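CghA (PDB 6KBC) belongs to the Diels-Alderase family, built from two calycin-like beta-rich domains, and holds the ligand WK1 in a pocket. Local coordinates at residues L33-A38 / F66-S71; E47-D52 / G116-E121. All coordinates share one frame; numbering follows the deposited sequence.

Contact 1. Residues L33-A38 / F66-S71; sequences LFPKWA and FFRDGS. With WK1 ((2S)-3-[(2S,4E)-4-[[(1R,2S,4aR,6S,8R,8aS)-2-[(E)-but-2-en-2-yl]-6,8-dimethyl-1,2,4a,5,6,7,8,8a-octahydronaphthalen-1-yl]-oxidanyl-methylidene]-3,5-bis(oxidanylidene)pyrrolidin-2-yl]-2-methyl-2-oxidanyl-propanoic acid), chain B.
Pro35 and Arg68 meet inside the N-terminal calycin-like domain, where the loop ahead of strand 46-54 closes over the side chain at the end of strand 60-69. The tight part is small: NH1 of Arg68 lies 3.3 Å from both CB and CG of Pro35, and the guanidinium carbon CZ follows at 3.8 Å from Pro35 CG. The proline ring comes at the guanidinium obliquely. Arg68 gets there because its chain, with CG anti to the carbonyl carbon (chi1 -69°), runs extended from CG to NE. Its polar end is buried but satisfied, NH1 binding Ser8 OG and NE binding Ser100 OG, so the cationic group is probably held in orientation from several directions.

Toward Trp37 the packing is looser. The carbonyl oxygen of Trp37 stands near the guanidinium plane, 3.8 Å from Arg68 NH1, and a water bridges this gap. The preceding residue of the strand, Phe67, serves the ligand pocket instead: its CE1 is 3.6 Å from WK1 C11. The bridging water lies in the guanidinium plane, accepts from Arg68 NH1 at 2.9 Å and donates to Trp37 O at 2.8 Å.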
loop_
_atom_site.group_PDB
_atom_site.type_symbol
_atom_site.label_atom_id
_atom_site.label_comp_id
_atom_site.label_asym_id
_atom_site.label_seq_id
_atom_site.Cartn_x
_atom_site.Cartn_y
_atom_site.Cartn_z
ATOM N N LEU A 33 -13.630 -6.029 1.503
ATOM C CA LEU A 33 -12.562 -7.007 1.664
ATOM C C LEU A 33 -12.850 -8.304 0.929
ATOM O O LEU A 33 -11.913 -9.039 0.586
ATOM C CB LEU A 33 -12.336 -7.292 3.151
ATOM C CG LEU A 33 -11.836 -6.075 3.918
ATOM C CD1 LEU A 33 -11.633 -6.408 5.401
ATOM C CD2 LEU A 33 -10.556 -5.559 3.254
ATOM N N PHE A 34 -14.117 -8.624 0.700
ATOM C CA PHE A 34 -14.419 -9.847 -0.026
ATOM C C PHE A 34 -14.023 -9.694 -1.495
ATOM O O PHE A 34 -14.241 -8.636 -2.092
ATOM C CB PHE A 34 -15.903 -10.194 0.096
ATOM C CG PHE A 34 -16.227 -11.582 -0.372
ATOM C CD1 PHE A 34 -15.945 -12.680 0.431
ATOM C CD2 PHE A 34 -16.783 -11.796 -1.624
ATOM C CE1 PHE A 34 -16.231 -13.969 0.001
ATOM C CE2 PHE A 34 -17.069 -13.081 -2.060
ATOM C CZ PHE A 34 -16.794 -14.165 -1.248
ATOM N N PRO A 35 -13.424 -10.722 -2.096
ATOM C CA PRO A 35 -12.898 -10.580 -3.458
ATOM C C PRO A 35 -13.966 -10.143 -4.451
ATOM O O PRO A 35 -15.129 -10.546 -4.366
ATOM C CB PRO A 35 -12.378 -11.983 -3.783
ATOM C CG PRO A 35 -12.064 -12.576 -2.459
ATOM C CD PRO A 35 -13.079 -12.027 -1.508
ATOM N N LYS A 36 -13.548 -9.302 -5.402
ATOM C CA LYS A 36 -14.434 -8.829 -6.455
ATOM C C LYS A 36 -14.545 -9.823 -7.598
ATOM O O LYS A 36 -15.487 -9.732 -8.391
ATOM C CB LYS A 36 -13.943 -7.474 -6.976
ATOM C CG LYS A 36 -13.956 -6.385 -5.903
ATOM C CD LYS A 36 -15.327 -6.254 -5.270
ATOM C CE LYS A 36 -15.341 -5.186 -4.211
ATOM N NZ LYS A 36 -16.662 -5.057 -3.530
ATOM N N TRP A 37 -13.594 -10.747 -7.710
ATOM C CA TRP A 37 -13.683 -11.903 -8.601
ATOM C C TRP A 37 -13.846 -13.133 -7.709
ATOM O O TRP A 37 -12.885 -13.834 -7.394
ATOM C CB TRP A 37 -12.459 -11.996 -9.516
ATOM C CG TRP A 37 -12.513 -10.987 -10.625
ATOM C CD1 TRP A 37 -13.033 -11.169 -11.877
ATOM C CD2 TRP A 37 -12.102 -9.614 -10.558
ATOM N NE1 TRP A 37 -12.943 -10.007 -12.599
ATOM C CE2 TRP A 37 -12.377 -9.036 -11.815
ATOM C CE3 TRP A 37 -11.515 -8.822 -9.561
ATOM C CZ2 TRP A 37 -12.083 -7.700 -12.104
ATOM C CZ3 TRP A 37 -11.216 -7.490 -9.853
ATOM C CH2 TRP A 37 -11.504 -6.945 -11.114
ATOM N N ALA A 38 -15.094 -13.388 -7.303
ATOM C CA ALA A 38 -15.362 -14.366 -6.247
ATOM C C ALA A 38 -15.160 -15.800 -6.728
ATOM O O ALA A 38 -14.544 -16.613 -6.032
ATOM C CB ALA A 38 -16.777 -14.172 -5.705
ATOM N N PHE A 66 -1.061 -9.519 -0.049
ATOM C CA PHE A 66 -1.679 -10.753 -0.503
ATOM C C PHE A 66 -2.277 -10.499 -1.881
ATOM O O PHE A 66 -3.174 -9.660 -2.028
ATOM C CB PHE A 66 -2.752 -11.220 0.473
ATOM C CG PHE A 66 -2.217 -11.609 1.828
ATOM C CD1 PHE A 66 -1.992 -10.647 2.801
ATOM C CD2 PHE A 66 -1.948 -12.941 2.132
ATOM C CE1 PHE A 66 -1.510 -11.004 4.068
ATOM C CE2 PHE A 66 -1.467 -13.302 3.394
ATOM C CZ PHE A 66 -1.246 -12.331 4.356
ATOM N N PHE A 67 -1.781 -11.224 -2.880
ATOM C CA PHE A 67 -2.133 -11.004 -4.273
ATOM C C PHE A 67 -2.967 -12.155 -4.824
ATOM O O PHE A 67 -2.670 -13.328 -4.574
ATOM C CB PHE A 67 -0.882 -10.873 -5.148
ATOM C CG PHE A 67 -0.155 -9.568 -5.011
ATOM C CD1 PHE A 67 -0.813 -8.363 -5.201
ATOM C CD2 PHE A 67 1.208 -9.550 -4.749
ATOM C CE1 PHE A 67 -0.124 -7.152 -5.108
ATOM C CE2 PHE A 67 1.900 -8.348 -4.656
ATOM C CZ PHE A 67 1.232 -7.149 -4.837
ATOM N N ARG A 68 -4.002 -11.802 -5.582
ATOM C CA ARG A 68 -4.568 -12.651 -6.625
ATOM C C ARG A 68 -4.364 -11.898 -7.934
ATOM O O ARG A 68 -5.037 -10.892 -8.182
ATOM C CB ARG A 68 -6.048 -12.935 -6.376
ATOM C CG ARG A 68 -6.351 -13.826 -5.181
ATOM C CD ARG A 68 -7.836 -13.811 -4.949
ATOM N NE ARG A 68 -8.283 -14.826 -4.002
ATOM C CZ ARG A 68 -9.558 -15.149 -3.829
ATOM N NH1 ARG A 68 -10.490 -14.535 -4.547
ATOM N NH2 ARG A 68 -9.909 -16.078 -2.947
ATOM N N ASP A 69 -3.425 -12.360 -8.754
ATOM C CA ASP A 69 -3.056 -11.684 -9.999
ATOM C C ASP A 69 -3.349 -12.624 -11.168
ATOM O O ASP A 69 -2.599 -13.576 -11.415
ATOM C CB ASP A 69 -1.587 -11.259 -9.970
ATOM C CG ASP A 69 -1.206 -10.342 -11.136
ATOM O OD1 ASP A 69 -1.969 -10.257 -12.120
ATOM O OD2 ASP A 69 -0.132 -9.704 -11.067
ATOM N N GLY A 70 -4.437 -12.341 -11.889
ATOM C CA GLY A 70 -4.817 -13.196 -13.002
ATOM C C GLY A 70 -3.757 -13.241 -14.083
ATOM O O GLY A 70 -3.476 -14.300 -14.648
ATOM N N SER A 71 -3.118 -12.105 -14.352
ATOM C CA SER A 71 -2.148 -12.041 -15.442
ATOM C C SER A 71 -0.889 -12.856 -15.196
ATOM O O SER A 71 -0.152 -13.116 -16.150
ATOM C CB SER A 71 -1.743 -10.598 -15.720
ATOM O OG SER A 71 -1.113 -10.015 -14.592
HETATM O O WK1 B . 7.920 -8.173 -4.948
HETATM C C17 WK1 B . 7.677 -7.432 -4.030
HETATM O O1 WK1 B . 7.938 -7.712 -2.894
HETATM C C19 WK1 B . 7.048 -6.122 -4.279
HETATM O O2 WK1 B . 6.917 -5.841 -5.631
HETATM C C18 WK1 B . 7.931 -5.048 -3.725
HETATM C C20 WK1 B . 5.693 -6.255 -3.642
HETATM C C22 WK1 B . 5.063 -4.936 -3.448
HETATM N N WK1 B . 3.832 -4.872 -2.684
HETATM C C21 WK1 B . 2.955 -4.099 -3.317
HETATM O O5 WK1 B . 1.762 -3.847 -2.832
HETATM C C23 WK1 B . 4.735 -4.168 -4.628
HETATM O O4 WK1 B . 5.537 -3.946 -5.648
HETATM C C24 WK1 B . 3.437 -3.587 -4.609
HETATM C C16 WK1 B . 2.832 -2.734 -5.626
HETATM O O3 WK1 B . 3.534 -2.452 -6.655
HETATM C C9 WK1 B . 1.518 -2.113 -5.398
HETATM C C8 WK1 B . 1.942 -0.857 -4.585
HETATM C C12 WK1 B . 3.039 -0.985 -3.548
HETATM C C13 WK1 B . 2.792 -1.179 -2.272
HETATM C C90 WK1 B . 3.894 -1.308 -1.277
HETATM C C14 WK1 B . 4.463 -0.892 -3.963
HETATM C C7 WK1 B . 2.374 0.265 -5.479
HETATM C C6 WK1 B . 1.578 0.648 -6.441
HETATM C C3 WK1 B . 0.425 -0.247 -6.763
HETATM C C4 WK1 B . 0.761 -1.720 -6.659
HETATM C C5 WK1 B . -0.551 -2.478 -6.715
HETATM C C11 WK1 B . -0.293 -3.948 -6.810
HETATM C C2 WK1 B . -0.342 0.073 -8.019
HETATM C C1 WK1 B . -1.687 -0.553 -7.826
HETATM C C10 WK1 B . -2.708 -0.190 -8.852
HETATM C C WK1 B . -1.490 -2.038 -7.821
HETATM O O HOH W 1 -10.288 -13.007 -6.974
#

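Contact 2. Residues E47-D52 / G116-E121; sequences ETWLFD and GVWRTE. With WK1 ((2S)-3-[(2S,4E)-4-[[(1R,2S,4aR,6S,8R,8aS)-2-[(E)-but-2-en-2-yl]-6,8-dimethyl-1,2,4a,5,6,7,8,8a-octahydronaphthalen-1-yl]-oxidanyl-methylidene]-3,5-bis(oxidanylidene)pyrrolidin-2-yl]-2-methyl-2-oxidanyl-propanoic acid), chain B.
The indoles of Trp49 and Trp118 meet in an offset edge-to-face pair, with the benzo edge of Trp118 directed toward the face of Trp49. Their six-membered rings have centroids 5.6 Å apart and planes inclined at 65°. The touching atoms are at the rims: CH2 of Trp118 lies 3.8 Å from both CE3 and CZ3 of Trp49, while CZ2 of Trp118 is 4.0 Å from Trp49 CZ3. Phe135 stacks on the Trp49 ring as well.

Both tryptophans have CG anti to the carbonyl carbon (chi1 -63° for Trp49 and -80° for Trp118), which carries each indole from its own strand toward the other. The two indoles fill the gap between backbones whose closest CA atoms, those of Trp49 and Gly116, are 9.2 Å apart. The two indole nitrogens are buried and satisfied away from the junction, NE1 of Trp49 by Leu33 O and NE1 of Trp118 by Phe67 O, fastening each ring at its pyrrole side.

Thr48 and Leu50 point to the other side of strand 46-54 and line the ligand pocket, with Leu50 CD1 3.9 Å from WK1 C13. In the fold, strand 46-54 runs antiparallel between strands 60-69 and 223-231, whereas strand 113-119 is flanked by strands 99-105 and 132-137; the tryptophan pair packs these two groups of strands together across the domain interior.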
loop_
_atom_site.group_PDB
_atom_site.type_symbol
_atom_site.label_atom_id
_atom_site.label_comp_id
_atom_site.label_asym_id
_atom_site.label_seq_id
_atom_site.Cartn_x
_atom_site.Cartn_y
_atom_site.Cartn_z
ATOM N N GLU A 47 -6.210 -8.473 -7.452
ATOM C CA GLU A 47 -6.759 -8.087 -6.169
ATOM C C GLU A 47 -5.628 -8.099 -5.156
ATOM O O GLU A 47 -4.759 -8.979 -5.193
ATOM C CB GLU A 47 -7.886 -9.031 -5.739
ATOM C CG GLU A 47 -9.023 -9.058 -6.742
ATOM C CD GLU A 47 -10.371 -9.304 -6.105
ATOM O OE1 GLU A 47 -10.982 -10.347 -6.402
ATOM O OE2 GLU A 47 -10.833 -8.441 -5.341
ATOM N N THR A 48 -5.627 -7.102 -4.277
ATOM C CA THR A 48 -4.552 -6.906 -3.318
ATOM C C THR A 48 -5.142 -6.596 -1.954
ATOM O O THR A 48 -6.030 -5.748 -1.832
ATOM C CB THR A 48 -3.611 -5.771 -3.756
ATOM O OG1 THR A 48 -3.212 -5.983 -5.114
ATOM C CG2 THR A 48 -2.374 -5.731 -2.868
ATOM N N TRP A 49 -4.657 -7.308 -0.940
ATOM C CA TRP A 49 -4.888 -6.982 0.459
ATOM C C TRP A 49 -3.526 -6.699 1.071
ATOM O O TRP A 49 -2.675 -7.592 1.121
ATOM C CB TRP A 49 -5.576 -8.135 1.202
ATOM C CG TRP A 49 -6.955 -8.467 0.696
ATOM C CD1 TRP A 49 -8.148 -8.110 1.264
ATOM C CD2 TRP A 49 -7.277 -9.217 -0.476
ATOM N NE1 TRP A 49 -9.189 -8.604 0.521
ATOM C CE2 TRP A 49 -8.682 -9.283 -0.555
ATOM C CE3 TRP A 49 -6.515 -9.839 -1.469
ATOM C CZ2 TRP A 49 -9.339 -9.945 -1.589
ATOM C CZ3 TRP A 49 -7.170 -10.497 -2.494
ATOM C CH2 TRP A 49 -8.565 -10.540 -2.548
ATOM N N LEU A 50 -3.310 -5.465 1.511
ATOM C CA LEU A 50 -2.009 -5.047 2.019
ATOM C C LEU A 50 -2.084 -4.794 3.516
ATOM O O LEU A 50 -3.011 -4.135 3.996
ATOM C CB LEU A 50 -1.517 -3.772 1.312
ATOM C CG LEU A 50 -0.194 -3.126 1.768
ATOM C CD1 LEU A 50 0.473 -2.426 0.570
ATOM C CD2 LEU A 50 -0.391 -2.126 2.929
ATOM N N PHE A 51 -1.078 -5.276 4.245
ATOM C CA PHE A 51 -0.967 -5.054 5.683
ATOM C C PHE A 51 0.467 -4.654 5.975
ATOM O O PHE A 51 1.396 -5.303 5.496
ATOM C CB PHE A 51 -1.312 -6.310 6.508
ATOM C CG PHE A 51 -2.681 -6.880 6.230
ATOM C CD1 PHE A 51 -2.894 -7.702 5.136
ATOM C CD2 PHE A 51 -3.739 -6.619 7.089
ATOM C CE1 PHE A 51 -4.163 -8.237 4.889
ATOM C CE2 PHE A 51 -5.004 -7.152 6.853
ATOM C CZ PHE A 51 -5.212 -7.961 5.750
ATOM N N ASP A 52 0.665 -3.616 6.779
ATOM C CA ASP A 52 2.039 -3.235 7.057
ATOM C C ASP A 52 2.181 -2.756 8.492
ATOM O O ASP A 52 1.205 -2.601 9.232
ATOM C CB ASP A 52 2.560 -2.161 6.082
ATOM C CG ASP A 52 1.715 -0.904 6.079
ATOM O OD1 ASP A 52 1.051 -0.622 7.108
ATOM O OD2 ASP A 52 1.723 -0.181 5.048
ATOM N N GLY A 116 -8.615 -14.549 5.146
ATOM C CA GLY A 116 -7.976 -14.927 3.899
ATOM C C GLY A 116 -6.863 -15.909 4.190
ATOM O O GLY A 116 -6.157 -15.771 5.191
ATOM N N VAL A 117 -6.736 -16.918 3.332
ATOM C CA VAL A 117 -5.688 -17.918 3.493
ATOM C C VAL A 117 -5.070 -18.238 2.141
ATOM O O VAL A 117 -5.717 -18.809 1.257
ATOM C CB VAL A 117 -6.210 -19.201 4.177
ATOM C CG1 VAL A 117 -5.041 -20.101 4.540
ATOM C CG2 VAL A 117 -7.030 -18.877 5.425
ATOM N N TRP A 118 -3.839 -17.778 1.969
ATOM C CA TRP A 118 -2.855 -18.222 0.987
ATOM C C TRP A 118 -2.090 -19.405 1.559
ATOM O O TRP A 118 -1.316 -19.254 2.512
ATOM C CB TRP A 118 -1.961 -17.023 0.674
ATOM C CG TRP A 118 -2.491 -15.971 -0.306
ATOM C CD1 TRP A 118 -2.109 -15.833 -1.604
ATOM C CD2 TRP A 118 -3.738 -15.252 -0.213
ATOM N NE1 TRP A 118 -2.856 -14.874 -2.233
ATOM C CE2 TRP A 118 -3.895 -14.531 -1.416
ATOM C CE3 TRP A 118 -4.685 -15.077 0.798
ATOM C CZ2 TRP A 118 -4.953 -13.653 -1.633
ATOM C CZ3 TRP A 118 -5.740 -14.208 0.580
ATOM C CH2 TRP A 118 -5.863 -13.503 -0.629
ATOM N N ARG A 119 -2.321 -20.593 1.001
ATOM C CA ARG A 119 -1.798 -21.808 1.610
ATOM C C ARG A 119 -1.556 -22.889 0.573
ATOM O O ARG A 119 -2.135 -22.887 -0.515
ATOM C CB ARG A 119 -2.732 -22.374 2.684
ATOM C CG ARG A 119 -4.083 -22.773 2.118
ATOM C CD ARG A 119 -5.007 -23.381 3.151
ATOM N NE ARG A 119 -6.305 -23.690 2.556
ATOM C CZ ARG A 119 -6.589 -24.801 1.885
ATOM N NH1 ARG A 119 -5.639 -25.687 1.616
ATOM N NH2 ARG A 119 -7.810 -24.980 1.403
ATOM N N THR A 120 -0.683 -23.822 0.946
ATOM C CA THR A 120 -0.558 -25.093 0.254
ATOM C C THR A 120 -1.773 -25.980 0.554
ATOM O O THR A 120 -2.627 -25.656 1.388
ATOM C CB THR A 120 0.733 -25.794 0.670
ATOM O OG1 THR A 120 0.812 -25.816 2.099
ATOM C CG2 THR A 120 1.938 -25.062 0.114
ATOM N N GLU A 121 -1.839 -27.118 -0.137
ATOM C CA GLU A 121 -3.035 -27.966 -0.130
ATOM C C GLU A 121 -3.241 -28.712 1.191
ATOM O O GLU A 121 -2.283 -29.148 1.828
ATOM C CB GLU A 121 -2.973 -28.972 -1.284
ATOM C CG GLU A 121 -2.789 -28.333 -2.658
ATOM C CD GLU A 121 -4.110 -28.031 -3.346
ATOM O OE1 GLU A 121 -5.151 -28.019 -2.649
ATOM O OE2 GLU A 121 -4.106 -27.782 -4.574
HETATM O O WK1 B . 7.920 -8.173 -4.948
HETATM C C17 WK1 B . 7.677 -7.432 -4.030
HETATM O O1 WK1 B . 7.938 -7.712 -2.894
HETATM C C19 WK1 B . 7.048 -6.122 -4.279
HETATM O O2 WK1 B . 6.917 -5.841 -5.631
HETATM C C18 WK1 B . 7.931 -5.048 -3.725
HETATM C C20 WK1 B . 5.693 -6.255 -3.642
HETATM C C22 WK1 B . 5.063 -4.936 -3.448
HETATM N N WK1 B . 3.832 -4.872 -2.684
HETATM C C21 WK1 B . 2.955 -4.099 -3.317
HETATM O O5 WK1 B . 1.762 -3.847 -2.832
HETATM C C23 WK1 B . 4.735 -4.168 -4.628
HETATM O O4 WK1 B . 5.537 -3.946 -5.648
HETATM C C24 WK1 B . 3.437 -3.587 -4.609
HETATM C C16 WK1 B . 2.832 -2.734 -5.626
HETATM O O3 WK1 B . 3.534 -2.452 -6.655
HETATM C C9 WK1 B . 1.518 -2.113 -5.398
HETATM C C8 WK1 B . 1.942 -0.857 -4.585
HETATM C C12 WK1 B . 3.039 -0.985 -3.548
HETATM C C13 WK1 B . 2.792 -1.179 -2.272
HETATM C C90 WK1 B . 3.894 -1.308 -1.277
HETATM C C14 WK1 B . 4.463 -0.892 -3.963
HETATM C C7 WK1 B . 2.374 0.265 -5.479
HETATM C C6 WK1 B . 1.578 0.648 -6.441
HETATM C C3 WK1 B . 0.425 -0.247 -6.763
HETATM C C4 WK1 B . 0.761 -1.720 -6.659
HETATM C C5 WK1 B . -0.551 -2.478 -6.715
HETATM C C11 WK1 B . -0.293 -3.948 -6.810
HETATM C C2 WK1 B . -0.342 0.073 -8.019
HETATM C C1 WK1 B . -1.687 -0.553 -7.826
HETATM C C10 WK1 B . -2.708 -0.190 -8.852
HETATM C C WK1 B . -1.490 -2.038 -7.821
#

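In the fold
From the N terminus the chain passes through strand 6-10 into the long loop holding 33-38, then runs along 47-52 and turns back antiparallel into 66-71, where contact 1 closes. It goes on through strands 77-85, 90-96 and 99-105 before 116-121 closes contact 2. The four segments thus alternate along the chain, so the two contacts cross rather than nest. Their centres are about 9 Å apart, and backbone pairing of Phe66 with Trp49 joins them directly. Contact 1 ties the loop to strand 60-69, contact 2 ties strand 46-54 to strand 113-119, and both lie in the N-terminal calycin-like part of the protein, beside the WK1 pocket.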